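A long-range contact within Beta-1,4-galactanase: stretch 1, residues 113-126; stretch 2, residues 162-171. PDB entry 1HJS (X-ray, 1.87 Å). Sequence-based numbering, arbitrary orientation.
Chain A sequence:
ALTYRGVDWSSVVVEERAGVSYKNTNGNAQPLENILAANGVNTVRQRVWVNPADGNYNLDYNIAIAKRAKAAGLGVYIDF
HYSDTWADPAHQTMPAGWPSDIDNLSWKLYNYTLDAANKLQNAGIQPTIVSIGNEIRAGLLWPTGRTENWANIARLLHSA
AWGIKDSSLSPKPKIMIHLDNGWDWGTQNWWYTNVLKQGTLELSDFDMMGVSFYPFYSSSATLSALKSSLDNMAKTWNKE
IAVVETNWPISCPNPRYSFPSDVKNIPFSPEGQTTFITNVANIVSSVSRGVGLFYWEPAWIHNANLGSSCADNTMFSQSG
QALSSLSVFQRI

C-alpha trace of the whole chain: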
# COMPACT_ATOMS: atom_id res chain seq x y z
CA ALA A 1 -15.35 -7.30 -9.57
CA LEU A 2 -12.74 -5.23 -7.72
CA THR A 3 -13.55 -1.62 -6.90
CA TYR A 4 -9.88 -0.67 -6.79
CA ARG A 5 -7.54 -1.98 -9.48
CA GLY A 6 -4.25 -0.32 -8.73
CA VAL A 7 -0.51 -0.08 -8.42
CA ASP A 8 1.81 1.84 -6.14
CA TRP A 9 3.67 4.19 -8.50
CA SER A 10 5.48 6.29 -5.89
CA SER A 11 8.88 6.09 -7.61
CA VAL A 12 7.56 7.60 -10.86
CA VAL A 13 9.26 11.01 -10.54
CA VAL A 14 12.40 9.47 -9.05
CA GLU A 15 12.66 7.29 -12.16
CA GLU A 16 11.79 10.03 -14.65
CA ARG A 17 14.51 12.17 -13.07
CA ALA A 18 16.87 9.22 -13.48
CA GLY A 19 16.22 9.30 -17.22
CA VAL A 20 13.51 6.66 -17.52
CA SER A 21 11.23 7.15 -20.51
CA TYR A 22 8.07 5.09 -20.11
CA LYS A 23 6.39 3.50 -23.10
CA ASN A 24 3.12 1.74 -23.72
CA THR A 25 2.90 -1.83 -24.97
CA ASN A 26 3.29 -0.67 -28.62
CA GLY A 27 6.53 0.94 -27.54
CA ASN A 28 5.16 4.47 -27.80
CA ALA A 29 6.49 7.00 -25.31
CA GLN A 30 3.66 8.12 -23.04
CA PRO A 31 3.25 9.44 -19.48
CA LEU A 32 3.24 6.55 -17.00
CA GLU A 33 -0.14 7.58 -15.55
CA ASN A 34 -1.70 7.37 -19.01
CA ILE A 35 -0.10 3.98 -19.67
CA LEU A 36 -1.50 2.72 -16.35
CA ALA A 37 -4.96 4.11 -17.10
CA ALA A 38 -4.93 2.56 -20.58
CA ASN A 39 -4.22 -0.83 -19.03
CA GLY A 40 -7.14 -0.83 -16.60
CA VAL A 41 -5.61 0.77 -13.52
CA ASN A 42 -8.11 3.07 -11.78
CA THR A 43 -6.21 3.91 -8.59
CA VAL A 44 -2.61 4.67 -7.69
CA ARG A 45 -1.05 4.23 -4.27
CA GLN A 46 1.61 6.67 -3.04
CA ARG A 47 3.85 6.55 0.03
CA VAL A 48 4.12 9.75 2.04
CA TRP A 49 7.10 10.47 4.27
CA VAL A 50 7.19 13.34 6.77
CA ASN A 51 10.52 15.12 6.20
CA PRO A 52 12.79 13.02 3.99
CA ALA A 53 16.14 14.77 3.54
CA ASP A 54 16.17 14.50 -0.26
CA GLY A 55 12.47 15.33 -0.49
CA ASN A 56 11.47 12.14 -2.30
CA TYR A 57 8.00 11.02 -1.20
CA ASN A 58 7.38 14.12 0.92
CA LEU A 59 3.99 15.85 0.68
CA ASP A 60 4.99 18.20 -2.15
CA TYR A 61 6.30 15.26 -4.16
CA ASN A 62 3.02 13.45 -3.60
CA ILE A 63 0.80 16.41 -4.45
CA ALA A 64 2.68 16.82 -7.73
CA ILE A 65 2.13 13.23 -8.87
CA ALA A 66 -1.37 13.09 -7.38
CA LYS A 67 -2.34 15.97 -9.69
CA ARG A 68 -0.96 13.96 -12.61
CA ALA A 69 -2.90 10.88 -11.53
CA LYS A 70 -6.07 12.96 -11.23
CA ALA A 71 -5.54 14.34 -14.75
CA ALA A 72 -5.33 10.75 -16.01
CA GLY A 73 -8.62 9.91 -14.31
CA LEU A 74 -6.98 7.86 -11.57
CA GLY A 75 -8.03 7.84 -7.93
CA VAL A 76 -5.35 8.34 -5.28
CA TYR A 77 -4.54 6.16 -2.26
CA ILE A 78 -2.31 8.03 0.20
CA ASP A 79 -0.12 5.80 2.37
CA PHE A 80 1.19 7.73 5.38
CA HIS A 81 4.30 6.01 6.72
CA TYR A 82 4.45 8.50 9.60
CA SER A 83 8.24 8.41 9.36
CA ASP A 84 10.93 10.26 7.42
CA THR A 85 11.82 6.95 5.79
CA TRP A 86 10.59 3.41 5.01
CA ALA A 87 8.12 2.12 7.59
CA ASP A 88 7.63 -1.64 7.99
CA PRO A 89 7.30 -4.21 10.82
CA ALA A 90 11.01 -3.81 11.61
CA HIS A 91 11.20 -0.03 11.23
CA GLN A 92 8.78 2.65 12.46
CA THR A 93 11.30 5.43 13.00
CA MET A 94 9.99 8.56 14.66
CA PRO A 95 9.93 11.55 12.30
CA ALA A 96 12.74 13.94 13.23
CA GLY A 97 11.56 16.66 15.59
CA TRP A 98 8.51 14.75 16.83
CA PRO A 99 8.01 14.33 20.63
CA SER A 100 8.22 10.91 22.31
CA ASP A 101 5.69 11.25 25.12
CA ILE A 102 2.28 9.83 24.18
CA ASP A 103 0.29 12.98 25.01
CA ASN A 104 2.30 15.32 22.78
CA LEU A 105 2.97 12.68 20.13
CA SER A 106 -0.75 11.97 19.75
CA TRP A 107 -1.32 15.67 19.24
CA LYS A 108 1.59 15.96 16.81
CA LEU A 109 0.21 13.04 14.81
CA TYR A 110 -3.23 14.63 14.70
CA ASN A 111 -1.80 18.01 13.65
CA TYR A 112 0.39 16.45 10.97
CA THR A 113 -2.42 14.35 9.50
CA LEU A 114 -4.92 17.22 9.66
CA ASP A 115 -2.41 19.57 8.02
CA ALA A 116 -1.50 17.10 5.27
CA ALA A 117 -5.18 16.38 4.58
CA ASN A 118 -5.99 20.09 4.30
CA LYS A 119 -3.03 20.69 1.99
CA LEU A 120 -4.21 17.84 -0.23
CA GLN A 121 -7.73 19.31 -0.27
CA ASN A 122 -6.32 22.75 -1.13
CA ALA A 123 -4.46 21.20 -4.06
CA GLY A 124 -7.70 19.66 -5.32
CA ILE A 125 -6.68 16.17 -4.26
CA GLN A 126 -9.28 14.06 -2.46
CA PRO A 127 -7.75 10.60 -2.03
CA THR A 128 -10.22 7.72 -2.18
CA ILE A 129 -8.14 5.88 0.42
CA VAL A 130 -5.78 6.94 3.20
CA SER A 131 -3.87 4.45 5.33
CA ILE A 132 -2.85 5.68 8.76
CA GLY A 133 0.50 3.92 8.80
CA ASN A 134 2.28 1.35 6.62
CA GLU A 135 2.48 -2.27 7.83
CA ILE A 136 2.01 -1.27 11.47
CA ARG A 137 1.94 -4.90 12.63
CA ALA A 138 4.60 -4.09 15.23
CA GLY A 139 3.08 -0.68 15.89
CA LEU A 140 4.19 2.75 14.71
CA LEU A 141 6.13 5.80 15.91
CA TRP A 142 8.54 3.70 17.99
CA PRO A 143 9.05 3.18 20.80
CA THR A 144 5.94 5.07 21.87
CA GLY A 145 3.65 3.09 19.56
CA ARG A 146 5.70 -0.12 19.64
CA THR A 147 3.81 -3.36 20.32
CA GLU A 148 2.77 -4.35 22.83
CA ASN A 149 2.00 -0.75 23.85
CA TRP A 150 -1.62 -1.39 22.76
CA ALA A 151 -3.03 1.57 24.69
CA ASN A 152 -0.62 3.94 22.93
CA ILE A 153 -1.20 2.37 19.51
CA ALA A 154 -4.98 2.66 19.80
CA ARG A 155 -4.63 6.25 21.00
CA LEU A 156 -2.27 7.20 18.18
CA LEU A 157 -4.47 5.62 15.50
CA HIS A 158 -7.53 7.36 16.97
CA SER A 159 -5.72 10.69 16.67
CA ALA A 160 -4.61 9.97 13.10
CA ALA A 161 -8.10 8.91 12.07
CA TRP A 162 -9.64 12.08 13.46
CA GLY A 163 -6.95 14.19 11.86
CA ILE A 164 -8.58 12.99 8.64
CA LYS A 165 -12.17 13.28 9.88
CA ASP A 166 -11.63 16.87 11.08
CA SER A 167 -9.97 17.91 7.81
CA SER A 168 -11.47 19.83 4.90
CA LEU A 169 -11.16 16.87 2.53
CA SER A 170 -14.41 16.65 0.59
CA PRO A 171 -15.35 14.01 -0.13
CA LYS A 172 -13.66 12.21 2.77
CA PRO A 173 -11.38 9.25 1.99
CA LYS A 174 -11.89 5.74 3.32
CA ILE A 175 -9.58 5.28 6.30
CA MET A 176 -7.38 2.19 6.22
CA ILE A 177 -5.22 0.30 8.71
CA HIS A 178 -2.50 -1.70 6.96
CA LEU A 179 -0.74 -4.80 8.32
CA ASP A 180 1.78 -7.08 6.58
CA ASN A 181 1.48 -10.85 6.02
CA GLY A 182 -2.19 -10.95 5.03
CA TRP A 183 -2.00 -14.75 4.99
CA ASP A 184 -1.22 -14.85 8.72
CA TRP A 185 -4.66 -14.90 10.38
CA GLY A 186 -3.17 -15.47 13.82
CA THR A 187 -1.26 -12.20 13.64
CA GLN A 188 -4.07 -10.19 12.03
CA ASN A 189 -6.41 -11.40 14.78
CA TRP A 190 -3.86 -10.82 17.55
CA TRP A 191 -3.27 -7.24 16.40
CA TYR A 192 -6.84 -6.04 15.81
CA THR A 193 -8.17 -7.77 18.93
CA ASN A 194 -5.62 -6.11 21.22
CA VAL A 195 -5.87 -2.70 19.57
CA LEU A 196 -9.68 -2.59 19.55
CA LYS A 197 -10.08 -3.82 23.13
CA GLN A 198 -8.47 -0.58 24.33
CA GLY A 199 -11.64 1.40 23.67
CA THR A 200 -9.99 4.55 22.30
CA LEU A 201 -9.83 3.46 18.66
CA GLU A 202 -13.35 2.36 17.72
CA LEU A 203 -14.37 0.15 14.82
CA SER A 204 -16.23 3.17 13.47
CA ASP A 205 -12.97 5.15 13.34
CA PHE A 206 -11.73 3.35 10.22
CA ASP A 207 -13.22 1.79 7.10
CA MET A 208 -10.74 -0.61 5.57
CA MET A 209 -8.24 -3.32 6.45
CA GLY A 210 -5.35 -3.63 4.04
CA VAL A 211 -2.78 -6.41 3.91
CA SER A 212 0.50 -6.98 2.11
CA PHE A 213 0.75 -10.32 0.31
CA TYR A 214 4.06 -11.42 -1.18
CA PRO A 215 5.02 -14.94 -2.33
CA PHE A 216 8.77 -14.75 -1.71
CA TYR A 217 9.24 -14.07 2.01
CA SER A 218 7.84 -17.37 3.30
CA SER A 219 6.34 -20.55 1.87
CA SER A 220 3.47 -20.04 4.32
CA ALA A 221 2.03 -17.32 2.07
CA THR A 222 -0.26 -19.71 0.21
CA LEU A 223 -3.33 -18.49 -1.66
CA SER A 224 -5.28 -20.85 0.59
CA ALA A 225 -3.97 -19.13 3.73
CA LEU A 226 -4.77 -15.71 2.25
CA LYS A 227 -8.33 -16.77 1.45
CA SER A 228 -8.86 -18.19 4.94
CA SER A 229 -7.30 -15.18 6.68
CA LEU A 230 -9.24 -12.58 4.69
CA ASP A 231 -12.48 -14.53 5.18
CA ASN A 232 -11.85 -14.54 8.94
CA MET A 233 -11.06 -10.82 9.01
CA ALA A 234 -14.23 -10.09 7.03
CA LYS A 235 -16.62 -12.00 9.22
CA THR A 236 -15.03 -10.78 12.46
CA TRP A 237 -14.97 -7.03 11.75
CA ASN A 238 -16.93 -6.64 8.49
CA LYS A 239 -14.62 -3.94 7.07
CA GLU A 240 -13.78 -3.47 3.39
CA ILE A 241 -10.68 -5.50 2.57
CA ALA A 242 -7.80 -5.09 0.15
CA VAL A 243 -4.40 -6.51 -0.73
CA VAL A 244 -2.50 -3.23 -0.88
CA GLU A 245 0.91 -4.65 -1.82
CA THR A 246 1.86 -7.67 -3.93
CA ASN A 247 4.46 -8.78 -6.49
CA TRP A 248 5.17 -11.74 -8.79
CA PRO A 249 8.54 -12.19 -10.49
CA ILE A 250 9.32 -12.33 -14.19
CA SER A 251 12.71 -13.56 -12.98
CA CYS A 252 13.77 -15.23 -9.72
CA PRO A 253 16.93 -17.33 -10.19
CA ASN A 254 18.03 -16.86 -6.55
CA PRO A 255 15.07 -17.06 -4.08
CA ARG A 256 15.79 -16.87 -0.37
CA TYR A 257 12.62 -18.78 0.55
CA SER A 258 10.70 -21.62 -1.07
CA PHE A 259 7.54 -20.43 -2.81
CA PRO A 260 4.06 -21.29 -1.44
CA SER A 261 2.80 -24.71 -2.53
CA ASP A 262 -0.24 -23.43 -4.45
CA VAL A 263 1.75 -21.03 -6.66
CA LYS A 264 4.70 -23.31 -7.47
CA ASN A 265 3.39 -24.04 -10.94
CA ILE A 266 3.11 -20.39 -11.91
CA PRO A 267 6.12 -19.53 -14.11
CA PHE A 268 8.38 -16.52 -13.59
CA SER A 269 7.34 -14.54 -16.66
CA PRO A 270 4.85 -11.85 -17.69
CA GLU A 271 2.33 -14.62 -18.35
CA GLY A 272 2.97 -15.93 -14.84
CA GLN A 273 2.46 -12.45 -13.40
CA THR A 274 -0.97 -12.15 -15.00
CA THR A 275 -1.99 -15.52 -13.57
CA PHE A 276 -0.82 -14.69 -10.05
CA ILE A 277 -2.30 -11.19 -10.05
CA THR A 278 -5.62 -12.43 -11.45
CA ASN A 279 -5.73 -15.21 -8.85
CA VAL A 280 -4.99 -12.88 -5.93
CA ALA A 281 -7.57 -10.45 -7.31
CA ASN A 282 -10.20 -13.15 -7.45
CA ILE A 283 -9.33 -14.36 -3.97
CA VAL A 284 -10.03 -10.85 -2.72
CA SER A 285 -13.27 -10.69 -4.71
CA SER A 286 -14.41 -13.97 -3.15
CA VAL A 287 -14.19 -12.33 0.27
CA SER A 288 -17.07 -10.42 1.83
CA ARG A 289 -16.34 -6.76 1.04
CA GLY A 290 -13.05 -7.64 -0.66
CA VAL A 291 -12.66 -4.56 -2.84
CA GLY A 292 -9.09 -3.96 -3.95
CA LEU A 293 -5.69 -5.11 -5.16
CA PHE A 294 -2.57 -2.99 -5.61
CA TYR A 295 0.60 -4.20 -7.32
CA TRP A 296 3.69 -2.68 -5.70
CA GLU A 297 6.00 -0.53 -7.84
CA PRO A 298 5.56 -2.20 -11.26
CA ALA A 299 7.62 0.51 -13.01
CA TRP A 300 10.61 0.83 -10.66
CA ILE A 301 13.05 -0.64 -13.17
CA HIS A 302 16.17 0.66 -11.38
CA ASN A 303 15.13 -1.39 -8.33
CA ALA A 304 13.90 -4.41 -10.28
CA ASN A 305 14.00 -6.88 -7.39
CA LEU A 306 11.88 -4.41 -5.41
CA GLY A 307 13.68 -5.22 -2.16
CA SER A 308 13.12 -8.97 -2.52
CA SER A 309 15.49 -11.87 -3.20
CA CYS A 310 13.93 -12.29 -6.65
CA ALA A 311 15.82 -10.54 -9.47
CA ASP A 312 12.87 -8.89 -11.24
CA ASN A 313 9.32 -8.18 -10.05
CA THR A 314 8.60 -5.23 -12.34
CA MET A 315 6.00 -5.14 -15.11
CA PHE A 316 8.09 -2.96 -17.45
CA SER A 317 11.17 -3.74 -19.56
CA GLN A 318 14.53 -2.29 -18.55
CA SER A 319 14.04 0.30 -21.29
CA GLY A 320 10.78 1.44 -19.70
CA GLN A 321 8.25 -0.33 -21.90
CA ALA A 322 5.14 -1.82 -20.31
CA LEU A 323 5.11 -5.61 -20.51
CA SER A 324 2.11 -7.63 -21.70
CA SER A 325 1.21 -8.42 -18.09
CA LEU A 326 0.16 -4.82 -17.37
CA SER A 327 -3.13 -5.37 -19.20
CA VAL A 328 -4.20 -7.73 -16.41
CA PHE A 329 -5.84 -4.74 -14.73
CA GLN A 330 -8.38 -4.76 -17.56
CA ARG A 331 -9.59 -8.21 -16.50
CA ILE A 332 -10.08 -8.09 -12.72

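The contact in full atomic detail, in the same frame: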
# COMPACT_ATOMS: atom_id res chain seq x y z
N THR A 113 -1.43 14.96 10.38
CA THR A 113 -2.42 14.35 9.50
C THR A 113 -3.45 15.38 9.04
O THR A 113 -3.80 15.44 7.86
CB THR A 113 -3.13 13.19 10.21
OG1 THR A 113 -2.14 12.24 10.66
CG2 THR A 113 -4.10 12.49 9.26
N LEU A 114 -3.94 16.18 9.98
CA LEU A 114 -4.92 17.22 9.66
C LEU A 114 -4.32 18.18 8.63
O LEU A 114 -4.95 18.51 7.63
CB LEU A 114 -5.31 17.98 10.92
CG LEU A 114 -6.23 19.21 10.75
CD1 LEU A 114 -7.54 18.80 10.09
CD2 LEU A 114 -6.49 19.83 12.11
N ASP A 115 -3.10 18.64 8.90
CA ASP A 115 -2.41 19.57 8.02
C ASP A 115 -2.22 18.99 6.62
O ASP A 115 -2.53 19.64 5.63
CB ASP A 115 -1.04 19.92 8.62
CG ASP A 115 -0.22 20.82 7.71
OD1 ASP A 115 -0.60 22.01 7.57
OD2 ASP A 115 0.78 20.34 7.14
N ALA A 116 -1.72 17.76 6.55
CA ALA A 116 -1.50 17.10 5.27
C ALA A 116 -2.82 16.97 4.50
O ALA A 116 -2.87 17.25 3.31
CB ALA A 116 -0.88 15.73 5.48
N ALA A 117 -3.87 16.55 5.20
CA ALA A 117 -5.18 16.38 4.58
C ALA A 117 -5.69 17.70 4.00
O ALA A 117 -6.22 17.74 2.89
CB ALA A 117 -6.18 15.84 5.59
N ASN A 118 -5.54 18.78 4.76
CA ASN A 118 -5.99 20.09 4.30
C ASN A 118 -5.19 20.56 3.09
O ASN A 118 -5.73 21.16 2.17
CB ASN A 118 -5.89 21.13 5.42
CG ASN A 118 -6.91 20.91 6.52
OD1 ASN A 118 -7.98 20.35 6.28
ND2 ASN A 118 -6.59 21.36 7.73
N LYS A 119 -3.88 20.28 3.10
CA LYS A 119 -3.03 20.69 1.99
C LYS A 119 -3.41 19.91 0.73
O LYS A 119 -3.35 20.45 -0.37
CB LYS A 119 -1.56 20.48 2.33
CG LYS A 119 -1.05 21.49 3.35
CD LYS A 119 0.40 21.25 3.73
CE LYS A 119 0.88 22.30 4.74
NZ LYS A 119 2.22 21.96 5.29
N LEU A 120 -3.80 18.65 0.91
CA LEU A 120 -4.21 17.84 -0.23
C LEU A 120 -5.51 18.43 -0.78
O LEU A 120 -5.65 18.63 -1.99
CB LEU A 120 -4.44 16.39 0.21
CG LEU A 120 -3.16 15.59 0.44
CD1 LEU A 120 -3.46 14.30 1.21
CD2 LEU A 120 -2.52 15.27 -0.90
N GLN A 121 -6.45 18.72 0.11
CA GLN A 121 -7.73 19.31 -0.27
C GLN A 121 -7.50 20.61 -1.04
O GLN A 121 -8.10 20.85 -2.09
CB GLN A 121 -8.57 19.57 0.98
CG GLN A 121 -9.85 20.39 0.75
CD GLN A 121 -10.81 19.74 -0.23
OE1 GLN A 121 -10.89 18.51 -0.33
NE2 GLN A 121 -11.57 20.57 -0.94
N ASN A 122 -6.62 21.46 -0.51
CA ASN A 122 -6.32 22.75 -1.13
C ASN A 122 -5.68 22.62 -2.50
O ASN A 122 -5.70 23.57 -3.30
CB ASN A 122 -5.43 23.59 -0.21
CG ASN A 122 -6.15 24.00 1.06
OD1 ASN A 122 -7.37 23.98 1.13
ND2 ASN A 122 -5.38 24.41 2.06
N ALA A 123 -5.10 21.46 -2.77
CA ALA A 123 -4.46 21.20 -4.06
C ALA A 123 -5.44 20.48 -4.98
O ALA A 123 -5.08 20.07 -6.09
CB ALA A 123 -3.21 20.36 -3.86
N GLY A 124 -6.68 20.33 -4.53
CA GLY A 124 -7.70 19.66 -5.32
C GLY A 124 -7.57 18.15 -5.33
O GLY A 124 -8.11 17.48 -6.22
N ILE A 125 -6.86 17.61 -4.35
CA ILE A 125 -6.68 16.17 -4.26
C ILE A 125 -7.48 15.55 -3.11
O ILE A 125 -7.21 15.83 -1.94
CB ILE A 125 -5.18 15.81 -4.05
CG1 ILE A 125 -4.33 16.39 -5.18
CG2 ILE A 125 -5.01 14.29 -3.97
CD1 ILE A 125 -4.71 15.90 -6.56
N GLN A 126 -8.47 14.74 -3.46
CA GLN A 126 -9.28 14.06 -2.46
C GLN A 126 -9.02 12.56 -2.62
O GLN A 126 -9.69 11.89 -3.40
CB GLN A 126 -10.77 14.33 -2.65
CG GLN A 126 -11.21 15.76 -2.38
CD GLN A 126 -10.97 16.69 -3.56
OE1 GLN A 126 -11.18 16.30 -4.72
NE2 GLN A 126 -10.55 17.92 -3.28
N TRP A 162 -8.91 10.83 13.32
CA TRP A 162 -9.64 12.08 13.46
C TRP A 162 -8.95 13.27 12.82
O TRP A 162 -9.57 14.30 12.59
CB TRP A 162 -9.98 12.34 14.93
CG TRP A 162 -11.15 11.49 15.32
CD1 TRP A 162 -11.11 10.20 15.77
CD2 TRP A 162 -12.53 11.82 15.13
NE1 TRP A 162 -12.39 9.70 15.86
CE2 TRP A 162 -13.28 10.67 15.48
CE3 TRP A 162 -13.21 12.97 14.70
CZ2 TRP A 162 -14.68 10.64 15.41
CZ3 TRP A 162 -14.59 12.94 14.63
CH2 TRP A 162 -15.31 11.78 14.98
N GLY A 163 -7.66 13.12 12.53
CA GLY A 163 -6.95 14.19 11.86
C GLY A 163 -7.54 14.25 10.46
O GLY A 163 -7.63 15.31 9.84
N ILE A 164 -7.96 13.09 9.96
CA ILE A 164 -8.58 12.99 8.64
C ILE A 164 -10.03 13.47 8.72
O ILE A 164 -10.46 14.30 7.92
CB ILE A 164 -8.59 11.52 8.13
CG1 ILE A 164 -7.16 11.02 7.93
CG2 ILE A 164 -9.38 11.43 6.83
CD1 ILE A 164 -6.38 11.81 6.91
N LYS A 165 -10.76 12.93 9.69
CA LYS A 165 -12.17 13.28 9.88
C LYS A 165 -12.41 14.77 10.14
O LYS A 165 -13.46 15.30 9.75
CB LYS A 165 -12.75 12.45 11.02
CG LYS A 165 -12.84 10.95 10.70
CD LYS A 165 -13.26 10.14 11.92
CE LYS A 165 -13.26 8.65 11.63
NZ LYS A 165 -14.31 8.25 10.64
N ASP A 166 -11.47 15.44 10.79
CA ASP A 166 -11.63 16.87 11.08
C ASP A 166 -11.09 17.76 9.96
O ASP A 166 -11.17 18.98 10.05
CB ASP A 166 -10.93 17.25 12.39
CG ASP A 166 -11.61 16.67 13.61
OD1 ASP A 166 -12.79 16.27 13.52
OD2 ASP A 166 -10.97 16.64 14.68
N SER A 167 -10.54 17.15 8.92
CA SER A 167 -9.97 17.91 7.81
C SER A 167 -11.03 18.43 6.85
O SER A 167 -12.21 18.08 6.95
CB SER A 167 -8.98 17.05 7.02
OG SER A 167 -9.66 16.11 6.21
N SER A 168 -10.59 19.25 5.90
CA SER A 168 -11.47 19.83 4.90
C SER A 168 -11.64 18.96 3.66
O SER A 168 -12.31 19.36 2.71
CB SER A 168 -10.94 21.20 4.48
OG SER A 168 -9.65 21.07 3.90
N LEU A 169 -11.04 17.77 3.67
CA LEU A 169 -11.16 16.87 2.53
C LEU A 169 -12.63 16.60 2.23
O LEU A 169 -13.38 16.15 3.10
CB LEU A 169 -10.44 15.54 2.81
CG LEU A 169 -8.92 15.54 2.70
CD1 LEU A 169 -8.36 14.21 3.21
CD2 LEU A 169 -8.50 15.77 1.26
N SER A 170 -13.03 16.87 0.99
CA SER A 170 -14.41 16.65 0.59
C SER A 170 -14.47 16.23 -0.87
O SER A 170 -14.15 17.01 -1.77
CB SER A 170 -15.23 17.93 0.80
OG SER A 170 -16.61 17.70 0.56
N PRO A 171 -14.91 14.99 -1.14
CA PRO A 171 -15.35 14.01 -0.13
C PRO A 171 -14.22 13.44 0.73
O PRO A 171 -13.04 13.54 0.39
CB PRO A 171 -16.02 12.94 -0.98
CG PRO A 171 -15.19 12.94 -2.22
CD PRO A 171 -15.02 14.42 -2.49
O HOH W 1 -14.12 19.69 -2.19

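The closest approach of the two backbones comes where one helix, running through Thr 113 and Leu 114, meets the end of another at Gly 163, with CA of Leu 114 and CA of Gly 163 4.3 Å apart. Glycine suits this place because there is no room for more: an ideal CB on Gly 163 would lie 2.9 Å from Thr 113 CB, a clash. The hollow left by the absent side chain lets CA of Leu 114 reach O of Gly 163 at 3.3 Å in a CA-H...O contact. Beside it, Thr 113 CG2 packs 3.3 Å from Ile 164 CD1; the CA-to-CB bond of Ile 164 points away, but the side chain curls back so that its end meets the helix.

One turn on, Ala 117 offers only a methyl, and the second stretch closes over it. Its CB lies 3.4 Å from Ser 167 CB and 3.6 Å from Leu 169 CD1. Ser 167, small and buried, turns its OG to the backbone of its own stretch, donating to Ile 164 O at 2.6 Å. Leu 169 is the chief bump, with the largest covered area in the contact. Its CD2 sits 3.4 Å from Ala 117 O, 4.2 Å from Leu 120 CB and 3.5 Å from Ile 125 O, in a hollow formed by the helix and the segment that follows it.

Polar side chains pin the loop that carries this leucine. Asn 118 OD1 accepts from both Ser 168 N (2.9 Å) and Ser 168 OG (3.0 Å). Gln 121 OE1 accepts from Ser 170 N at 3.0 Å and from Gln 126 NE2, also at 3.0 Å, while a water links Gln 121 NE2 to Ser 170 O. Backbone groups that no helix pairs are thus satisfied on either side of Leu 169.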